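Local coordinates for stage II sporulation protein Q (Bacillus subtilis, PDB 3TUF) that forms, together with SpoIIIAH, an intercellular channel between forespore and mother cell and takes part in forespore engulfment during sporulation, at residues 83-88 with 156-161; 105-110 with 133-138; 44-49 with 146-151. All blocks are in the same frame, centred on the assembly; numbering follows the deposited sequence.

Contact 1 (83-88 with 156-161)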
loop_
_atom_site.group_PDB
_atom_site.type_symbol
_atom_site.label_atom_id
_atom_site.label_comp_id
_atom_site.label_asym_id
_atom_site.label_seq_id
_atom_site.Cartn_x
_atom_site.Cartn_y
_atom_site.Cartn_z
ATOM N N GLY A 83 -10.634 -17.737 -23.724
ATOM C CA GLY A 83 -11.394 -18.573 -24.658
ATOM C C GLY A 83 -10.548 -19.547 -25.472
ATOM O O GLY A 83 -9.347 -19.781 -25.177
ATOM N N ILE A 84 -11.171 -20.135 -26.498
ATOM C CA ILE A 84 -10.423 -20.990 -27.393
ATOM C C ILE A 84 -10.212 -20.287 -28.724
ATOM O O ILE A 84 -11.014 -19.403 -29.114
ATOM C CB ILE A 84 -11.131 -22.302 -27.604
ATOM C CG1 ILE A 84 -12.482 -22.035 -28.285
ATOM C CG2 ILE A 84 -11.303 -23.008 -26.251
ATOM C CD1 ILE A 84 -13.458 -23.205 -28.375
ATOM N N ASP A 85 -9.112 -20.670 -29.385
ATOM C CA ASP A 85 -8.820 -20.266 -30.743
ATOM C C ASP A 85 -8.938 -21.469 -31.649
ATOM O O ASP A 85 -8.315 -22.505 -31.409
ATOM C CB ASP A 85 -7.407 -19.723 -30.853
ATOM C CG ASP A 85 -7.248 -18.331 -30.155
ATOM O OD1 ASP A 85 -8.297 -17.714 -29.725
ATOM O OD2 ASP A 85 -6.071 -17.868 -30.052
ATOM N N LEU A 86 -9.716 -21.321 -32.707
ATOM C CA LEU A 86 -9.929 -22.394 -33.686
ATOM C C LEU A 86 -9.244 -21.996 -34.971
ATOM O O LEU A 86 -9.386 -20.824 -35.390
ATOM C CB LEU A 86 -11.429 -22.539 -33.954
ATOM C CG LEU A 86 -12.090 -23.161 -32.745
ATOM C CD1 LEU A 86 -13.619 -22.899 -32.727
ATOM C CD2 LEU A 86 -11.734 -24.710 -32.657
ATOM N N ALA A 87 -8.499 -22.914 -35.585
ATOM C CA ALA A 87 -7.932 -22.646 -36.956
ATOM C C ALA A 87 -8.034 -23.926 -37.793
ATOM O O ALA A 87 -8.123 -25.020 -37.206
ATOM C CB ALA A 87 -6.499 -22.117 -36.925
ATOM N N GLU A 88 -8.083 -23.761 -39.123
ATOM C CA GLU A 88 -8.196 -24.822 -40.119
ATOM C C GLU A 88 -6.789 -25.394 -40.363
ATOM O O GLU A 88 -5.799 -24.646 -40.231
ATOM C CB GLU A 88 -8.779 -24.235 -41.431
ATOM C CG GLU A 88 -8.945 -25.236 -42.645
ATOM C CD GLU A 88 -7.673 -25.347 -43.585
ATOM O OE1 GLU A 88 -6.944 -24.338 -43.772
ATOM O OE2 GLU A 88 -7.395 -26.450 -44.146
ATOM N N LEU A 156 -3.795 -8.667 -34.673
ATOM C CA LEU A 156 -2.592 -8.151 -33.991
ATOM C C LEU A 156 -2.400 -8.810 -32.625
ATOM O O LEU A 156 -1.311 -9.242 -32.285
ATOM C CB LEU A 156 -2.600 -6.621 -33.907
ATOM C CG LEU A 156 -2.154 -5.993 -35.250
ATOM C CD1 LEU A 156 -2.383 -4.468 -35.241
ATOM C CD2 LEU A 156 -0.701 -6.380 -35.670
ATOM N N TYR A 157 -3.505 -8.934 -31.903
ATOM C CA TYR A 157 -3.547 -9.447 -30.541
ATOM C C TYR A 157 -2.843 -10.821 -30.343
ATOM O O TYR A 157 -1.882 -10.942 -29.560
ATOM C CB TYR A 157 -5.012 -9.501 -30.129
ATOM C CG TYR A 157 -5.253 -9.472 -28.642
ATOM C CD1 TYR A 157 -4.926 -8.340 -27.873
ATOM C CD2 TYR A 157 -5.837 -10.559 -28.006
ATOM C CE1 TYR A 157 -5.165 -8.298 -26.521
ATOM C CE2 TYR A 157 -6.078 -10.540 -26.656
ATOM C CZ TYR A 157 -5.739 -9.416 -25.918
ATOM O OH TYR A 157 -5.989 -9.427 -24.569
ATOM N N SER A 158 -3.292 -11.840 -31.065
ATOM C CA SER A 158 -2.610 -13.103 -30.998
ATOM C C SER A 158 -2.078 -13.471 -32.367
ATOM O O SER A 158 -2.707 -14.217 -33.080
ATOM C CB SER A 158 -3.553 -14.194 -30.435
ATOM O OG SER A 158 -4.930 -13.878 -30.677
ATOM N N GLU A 159 -0.920 -12.964 -32.775
ATOM C CA GLU A 159 -0.475 -13.305 -34.145
ATOM C C GLU A 159 -0.153 -14.762 -34.206
ATOM O O GLU A 159 -0.202 -15.354 -35.282
ATOM C CB GLU A 159 0.750 -12.530 -34.607
ATOM C CG GLU A 159 0.984 -11.243 -33.838
ATOM C CD GLU A 159 1.534 -10.147 -34.728
ATOM O OE1 GLU A 159 2.411 -10.459 -35.572
ATOM O OE2 GLU A 159 1.078 -8.983 -34.577
ATOM N N ASP A 160 0.170 -15.327 -33.035
ATOM C CA ASP A 160 0.565 -16.748 -32.885
ATOM C C ASP A 160 -0.520 -17.801 -33.236
ATOM O O ASP A 160 -0.193 -18.944 -33.498
ATOM C CB ASP A 160 1.202 -17.022 -31.477
ATOM C CG ASP A 160 0.142 -17.188 -30.360
ATOM O OD1 ASP A 160 -0.222 -18.340 -30.058
ATOM O OD2 ASP A 160 -0.350 -16.172 -29.787
ATOM N N SER A 161 -1.793 -17.423 -33.227
ATOM C CA SER A 161 -2.875 -18.319 -33.567
ATOM C C SER A 161 -3.241 -18.189 -35.060
ATOM O O SER A 161 -4.396 -18.562 -35.493
ATOM C CB SER A 161 -4.108 -17.885 -32.799
ATOM O OG SER A 161 -3.876 -17.899 -31.429
#
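Asp85 and Ser161 carry this contact, and the aspartate is easiest to follow outward from its backbone. Its CB leaves strand 84-88 toward the loop 156-161 and stops 4.0 Å from Ser161 OG. One atom further on, CG sits beside the backbone N, anti to the carbonyl carbon (chi1 -71°), which swings the carboxylate at the serine. The second torsion is nearly zero, leaving OD1 close to eclipsed with CA and thrusting OD2 outward, away from the strand. OD2 does the work here: Ser161 OG donates to it over a short 2.6 Å. The hydroxyl meets OD2 on its anti side, 22° out of the carboxylate plane, and Ser161 CB follows in at 3.4 Å from OD2. Ser158 OG stands near the same oxygen, but at 4.2 Å from Asp85 OD2 it is only a neighbour. Two residues along the strand, Ala87 CB faces Ser161 O at a loose 4.4 Å.

The other oxygen has its own partner, OD1 accepting from His166 ND1 on strand 165-171, so the two oxygens are bonded to different parts of the chain and the carboxylate is fixed in rotation. Backbone hydrogen bonds to Val54 and Lys55 set Asp85 in the sheet next to strand 51-55. All four touching residues are buried. Asp85 and His166 probably lie where LytM-type M23 relatives have two of their three zinc ligands, the aspartate of His-x-x-x-Asp and the second histidine of His-x-His; here the two are hydrogen-bonded to each other, and Ser161 OG bonds OD2.

Contact 2 (105-110 with 133-138)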
loop_
_atom_site.group_PDB
_atom_site.type_symbol
_atom_site.label_atom_id
_atom_site.label_comp_id
_atom_site.label_asym_id
_atom_site.label_seq_id
_atom_site.Cartn_x
_atom_site.Cartn_y
_atom_site.Cartn_z
ATOM N N VAL A 105 -25.088 -7.847 -29.827
ATOM C CA VAL A 105 -25.021 -6.600 -29.117
ATOM C C VAL A 105 -23.783 -5.846 -29.517
ATOM O O VAL A 105 -23.656 -4.704 -29.209
ATOM C CB VAL A 105 -25.174 -6.776 -27.591
ATOM C CG1 VAL A 105 -26.637 -7.163 -27.270
ATOM C CG2 VAL A 105 -24.168 -7.810 -27.023
ATOM N N LYS A 106 -22.885 -6.473 -30.259
ATOM C CA LYS A 106 -21.679 -5.759 -30.639
ATOM C C LYS A 106 -21.111 -6.279 -31.933
ATOM O O LYS A 106 -20.996 -7.496 -32.130
ATOM C CB LYS A 106 -20.612 -5.881 -29.551
ATOM C CG LYS A 106 -19.516 -4.865 -29.751
ATOM C CD LYS A 106 -18.163 -5.290 -29.243
ATOM C CE LYS A 106 -17.861 -4.842 -27.815
ATOM N NZ LYS A 106 -16.384 -4.711 -27.734
ATOM N N ALA A 107 -20.746 -5.370 -32.826
ATOM C CA ALA A 107 -20.116 -5.794 -34.089
ATOM C C ALA A 107 -19.229 -4.697 -34.637
ATOM O O ALA A 107 -19.750 -3.763 -35.297
ATOM C CB ALA A 107 -21.141 -6.160 -35.055
ATOM N N GLU A 108 -17.914 -4.764 -34.386
ATOM C CA GLU A 108 -17.041 -3.679 -34.856
ATOM C C GLU A 108 -15.632 -4.077 -35.100
ATOM O O GLU A 108 -15.108 -5.011 -34.480
ATOM C CB GLU A 108 -17.003 -2.554 -33.836
ATOM C CG GLU A 108 -17.372 -2.973 -32.438
ATOM C CD GLU A 108 -17.418 -1.776 -31.487
ATOM O OE1 GLU A 108 -16.339 -1.398 -30.917
ATOM O OE2 GLU A 108 -18.532 -1.208 -31.310
ATOM N N LYS A 109 -14.984 -3.315 -35.953
ATOM C CA LYS A 109 -13.637 -3.635 -36.387
ATOM C C LYS A 109 -12.826 -2.989 -35.322
ATOM O O LYS A 109 -13.108 -1.862 -34.986
ATOM C CB LYS A 109 -13.318 -2.978 -37.744
ATOM C CG LYS A 109 -11.803 -2.902 -38.066
ATOM C CD LYS A 109 -11.329 -4.205 -38.712
ATOM C CE LYS A 109 -9.950 -4.632 -38.186
ATOM N NZ LYS A 109 -8.906 -3.906 -38.978
ATOM N N ASP A 110 -11.862 -3.696 -34.757
ATOM C CA ASP A 110 -10.950 -3.138 -33.777
ATOM C C ASP A 110 -9.561 -3.250 -34.399
ATOM O O ASP A 110 -9.211 -4.288 -34.963
ATOM C CB ASP A 110 -10.976 -4.021 -32.572
ATOM C CG ASP A 110 -10.084 -3.529 -31.496
ATOM O OD1 ASP A 110 -8.819 -3.718 -31.567
ATOM O OD2 ASP A 110 -10.704 -2.947 -30.571
ATOM N N SER A 133 -12.219 -11.433 -40.031
ATOM C CA SER A 133 -11.834 -10.728 -41.254
ATOM C C SER A 133 -13.019 -9.964 -41.749
ATOM O O SER A 133 -12.863 -8.891 -42.368
ATOM C CB SER A 133 -11.620 -11.730 -42.379
ATOM O OG SER A 133 -10.436 -12.470 -42.200
ATOM N N GLU A 134 -14.204 -10.572 -41.566
ATOM C CA GLU A 134 -15.462 -10.042 -42.118
ATOM C C GLU A 134 -16.547 -10.294 -41.152
ATOM O O GLU A 134 -16.439 -11.187 -40.309
ATOM C CB GLU A 134 -15.904 -10.768 -43.406
ATOM C CG GLU A 134 -14.768 -11.176 -44.395
ATOM C CD GLU A 134 -15.325 -11.862 -45.636
ATOM O OE1 GLU A 134 -16.600 -11.795 -45.789
ATOM O OE2 GLU A 134 -14.494 -12.450 -46.424
ATOM N N VAL A 135 -17.631 -9.555 -41.321
ATOM C CA VAL A 135 -18.784 -9.689 -40.457
ATOM C C VAL A 135 -19.995 -9.768 -41.366
ATOM O O VAL A 135 -20.031 -9.140 -42.451
ATOM C CB VAL A 135 -18.810 -8.498 -39.450
ATOM C CG1 VAL A 135 -20.189 -8.253 -38.899
ATOM C CG2 VAL A 135 -17.871 -8.815 -38.300
ATOM N N SER A 136 -20.962 -10.581 -40.965
ATOM C CA SER A 136 -22.155 -10.786 -41.756
ATOM C C SER A 136 -23.335 -10.311 -40.903
ATOM O O SER A 136 -24.490 -10.544 -41.257
ATOM C CB SER A 136 -22.272 -12.268 -42.146
ATOM O OG SER A 136 -21.034 -12.757 -42.735
ATOM N N VAL A 137 -23.043 -9.637 -39.777
ATOM C CA VAL A 137 -24.085 -9.123 -38.865
ATOM C C VAL A 137 -23.808 -7.683 -38.464
ATOM O O VAL A 137 -22.732 -7.151 -38.723
ATOM C CB VAL A 137 -24.237 -9.964 -37.535
ATOM C CG1 VAL A 137 -24.851 -11.298 -37.794
ATOM C CG2 VAL A 137 -22.890 -10.157 -36.830
ATOM N N GLU A 138 -24.775 -7.064 -37.798
ATOM C CA GLU A 138 -24.566 -5.742 -37.204
ATOM C C GLU A 138 -25.359 -5.618 -35.887
ATOM O O GLU A 138 -26.361 -6.348 -35.667
ATOM C CB GLU A 138 -25.011 -4.641 -38.169
ATOM C CG GLU A 138 -26.533 -4.533 -38.258
ATOM C CD GLU A 138 -26.990 -3.568 -39.330
ATOM O OE1 GLU A 138 -26.365 -2.500 -39.499
ATOM O OE2 GLU A 138 -27.984 -3.869 -40.008
#
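Glu138 lies against Ala107, and its own backbone N is bonded to Asp141 OD2, just beyond the segment; this polar bond ties down the piece of chain that the alanine meets. Here strand 102-110 of the large antiparallel sheet meets the chain at and just after strand 134-135, an outermost strand of the small three-stranded sheet. Across the contact itself everything turns on one methyl. Ala107 CB points at 133-138 and fits against the bend of the chain there, 4.1 Å from Glu138 CA and equally 4.1 Å from Val137 O, so that it rests on main chain more than on side chains. The two CA atoms of Ala107 and Glu138 are 5.4 Å apart. On the other flank Val135 turns its CG1 toward the methyl, 4.5 Å from Ala107 CB, but the exact setting of that branch is doubtful in this model. Glu138 sends its side chain off away from the strand, leaving its CA for the alanine to touch.

Outside the contact, Val105 and Lys106 both pair with Glu118 in a classic beta bulge, and at the far end of the strand Asp110 OD1 accepts from the backbone N of both Val112 and Leu113. Val135 also lies on Tyr115 and Val117.

With one methyl against CA, a carbonyl and a valine, the contact is slight and apolar, while these hydrogen bonds of both segments go to other residues.

Contact 3 (44-49 with 146-151)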
loop_
_atom_site.group_PDB
_atom_site.type_symbol
_atom_site.label_atom_id
_atom_site.label_comp_id
_atom_site.label_asym_id
_atom_site.label_seq_id
_atom_site.Cartn_x
_atom_site.Cartn_y
_atom_site.Cartn_z
ATOM N N PRO A 44 -18.454 -22.895 -32.735
ATOM C CA PRO A 44 -18.860 -21.654 -33.426
ATOM C C PRO A 44 -18.440 -21.611 -34.915
ATOM O O PRO A 44 -17.957 -20.543 -35.415
ATOM C CB PRO A 44 -18.091 -20.594 -32.648
ATOM C CG PRO A 44 -16.805 -21.254 -32.386
ATOM C CD PRO A 44 -17.141 -22.730 -32.091
ATOM N N VAL A 45 -18.626 -22.740 -35.610
ATOM C CA VAL A 45 -18.070 -22.922 -36.967
ATOM C C VAL A 45 -19.104 -23.671 -37.782
ATOM O O VAL A 45 -20.026 -24.234 -37.203
ATOM C CB VAL A 45 -16.748 -23.662 -36.863
ATOM C CG1 VAL A 45 -16.441 -24.404 -38.059
ATOM C CG2 VAL A 45 -15.654 -22.683 -36.647
ATOM N N VAL A 46 -19.022 -23.647 -39.117
ATOM C CA VAL A 46 -19.992 -24.409 -39.877
ATOM C C VAL A 46 -19.383 -25.779 -40.205
ATOM O O VAL A 46 -19.994 -26.834 -40.020
ATOM C CB VAL A 46 -20.443 -23.679 -41.160
ATOM C CG1 VAL A 46 -21.324 -24.602 -41.968
ATOM C CG2 VAL A 46 -21.204 -22.349 -40.857
ATOM N N ASP A 47 -18.160 -25.767 -40.696
ATOM C CA ASP A 47 -17.481 -26.990 -40.950
ATOM C C ASP A 47 -16.614 -27.340 -39.734
ATOM O O ASP A 47 -15.371 -27.219 -39.808
ATOM C CB ASP A 47 -16.599 -26.800 -42.158
ATOM C CG ASP A 47 -15.975 -28.081 -42.588
ATOM O OD1 ASP A 47 -16.385 -29.142 -42.033
ATOM O OD2 ASP A 47 -15.089 -28.037 -43.450
ATOM N N SER A 48 -17.235 -27.785 -38.623
ATOM C CA SER A 48 -16.491 -28.128 -37.373
ATOM C C SER A 48 -15.449 -29.221 -37.526
ATOM O O SER A 48 -14.501 -29.271 -36.774
ATOM C CB SER A 48 -17.430 -28.515 -36.238
ATOM O OG SER A 48 -18.595 -29.105 -36.755
ATOM N N GLU A 49 -15.600 -30.092 -38.500
ATOM C CA GLU A 49 -14.611 -31.140 -38.654
ATOM C C GLU A 49 -13.304 -30.674 -39.237
ATOM O O GLU A 49 -12.319 -31.319 -39.016
ATOM C CB GLU A 49 -15.142 -32.232 -39.543
ATOM C CG GLU A 49 -16.256 -32.981 -38.898
ATOM C CD GLU A 49 -15.790 -34.256 -38.287
ATOM O OE1 GLU A 49 -14.565 -34.564 -38.361
ATOM O OE2 GLU A 49 -16.662 -34.960 -37.737
ATOM N N ASN A 146 -25.912 -21.568 -35.436
ATOM C CA ASN A 146 -25.304 -21.997 -36.732
ATOM C C ASN A 146 -25.418 -21.030 -37.891
ATOM O O ASN A 146 -24.961 -21.296 -39.038
ATOM C CB ASN A 146 -25.766 -23.394 -37.157
ATOM C CG ASN A 146 -25.221 -24.432 -36.225
ATOM O OD1 ASN A 146 -25.928 -24.946 -35.343
ATOM N ND2 ASN A 146 -23.915 -24.671 -36.326
ATOM N N GLN A 147 -26.015 -19.884 -37.590
ATOM C CA GLN A 147 -26.084 -18.845 -38.560
ATOM C C GLN A 147 -24.738 -18.177 -38.660
ATOM O O GLN A 147 -24.188 -17.701 -37.644
ATOM C CB GLN A 147 -27.126 -17.860 -38.158
ATOM C CG GLN A 147 -27.372 -16.887 -39.287
ATOM C CD GLN A 147 -28.322 -15.779 -38.904
ATOM O OE1 GLN A 147 -28.117 -14.660 -39.353
ATOM N NE2 GLN A 147 -29.356 -16.058 -38.104
ATOM N N VAL A 148 -24.193 -18.163 -39.873
ATOM C CA VAL A 148 -22.865 -17.602 -40.082
ATOM C C VAL A 148 -22.903 -16.153 -39.690
ATOM O O VAL A 148 -23.869 -15.433 -40.016
ATOM C CB VAL A 148 -22.419 -17.698 -41.537
ATOM C CG1 VAL A 148 -21.336 -16.670 -41.856
ATOM C CG2 VAL A 148 -21.929 -19.151 -41.833
ATOM N N ILE A 149 -21.862 -15.723 -38.976
ATOM C CA ILE A 149 -21.802 -14.354 -38.559
ATOM C C ILE A 149 -20.506 -13.680 -38.931
ATOM O O ILE A 149 -20.364 -12.481 -38.708
ATOM C CB ILE A 149 -22.043 -14.196 -37.050
ATOM C CG1 ILE A 149 -20.915 -14.852 -36.277
ATOM C CG2 ILE A 149 -23.490 -14.710 -36.655
ATOM C CD1 ILE A 149 -21.194 -14.903 -34.793
ATOM N N GLY A 150 -19.565 -14.418 -39.493
ATOM C CA GLY A 150 -18.353 -13.736 -39.969
ATOM C C GLY A 150 -17.366 -14.678 -40.584
ATOM O O GLY A 150 -17.741 -15.821 -40.867
ATOM N N LYS A 151 -16.128 -14.215 -40.816
ATOM C CA LYS A 151 -15.058 -15.087 -41.365
ATOM C C LYS A 151 -13.826 -15.041 -40.462
ATOM O O LYS A 151 -13.505 -13.988 -39.919
ATOM C CB LYS A 151 -14.629 -14.700 -42.797
ATOM C CG LYS A 151 -14.199 -15.935 -43.627
ATOM C CD LYS A 151 -13.951 -15.684 -45.122
ATOM C CE LYS A 151 -15.207 -15.569 -46.063
ATOM N NZ LYS A 151 -16.195 -16.648 -45.803
#
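Val46 and Val148 meet methyl to methyl, CG2 against CG2 at 3.4 Å, tighter than ordinary van der Waals distance. The two side chains stand at about a right angle. In both valines CG1 takes the place anti to the backbone N (chi1 174° and 158°), which leaves CG2 on the N side as the branch that reaches across. Val46 CG2 also looks at Asn146 O, 4.3 Å away. Beside this pair the Asn146 amide approaches the main chain of the loop, yet ND2 stays 4.0 Å from Val45 O, too far for a hydrogen bond, so the first shell is apolar with a polar fringe.

Next come the groups that set these residues in place. Val45 turns its side chain the other way, onto Phe94, while Val46 also leans on Ser97. Asn146 and Gln147 are bonded through their backbones to Ala98. Ile149 and Gly150 both face Val96, a classic beta bulge in the strand that carries Val148.

Strand 148-151 is the middle one of a three-stranded antiparallel sheet, between 95-97 and 134-135. Loop 44-49, leading into strand 51-55, lies against Val148 and Ser97 of strands 148-151 and 95-97, with Pro44 joined by a backbone bond to Ser97.

How the contacts relate
Contact 1 is the one beside the place that probably corresponds to the zinc site of M23 relatives, where Asp85 faces His166; contacts 2 and 3 lie further off, their centres about 17 and 16 Å from that of contact 1. It still meets contact 3 directly, Leu86 CD1 packing on Pro44 CD at 3.6 Å, so the strand bearing Asp85 leans on the N-terminal loop. Contacts 2 and 3, with centres about 14 Å apart, share the small sheet: Ser133 N to Lys151 O (2.9 Å) and Ser136 N to Ile149 O (3.0 Å) are probable hydrogen bonds between its neighbouring strands. Contacts 1 and 2 do not touch, their nearest atoms being about 7 Å apart.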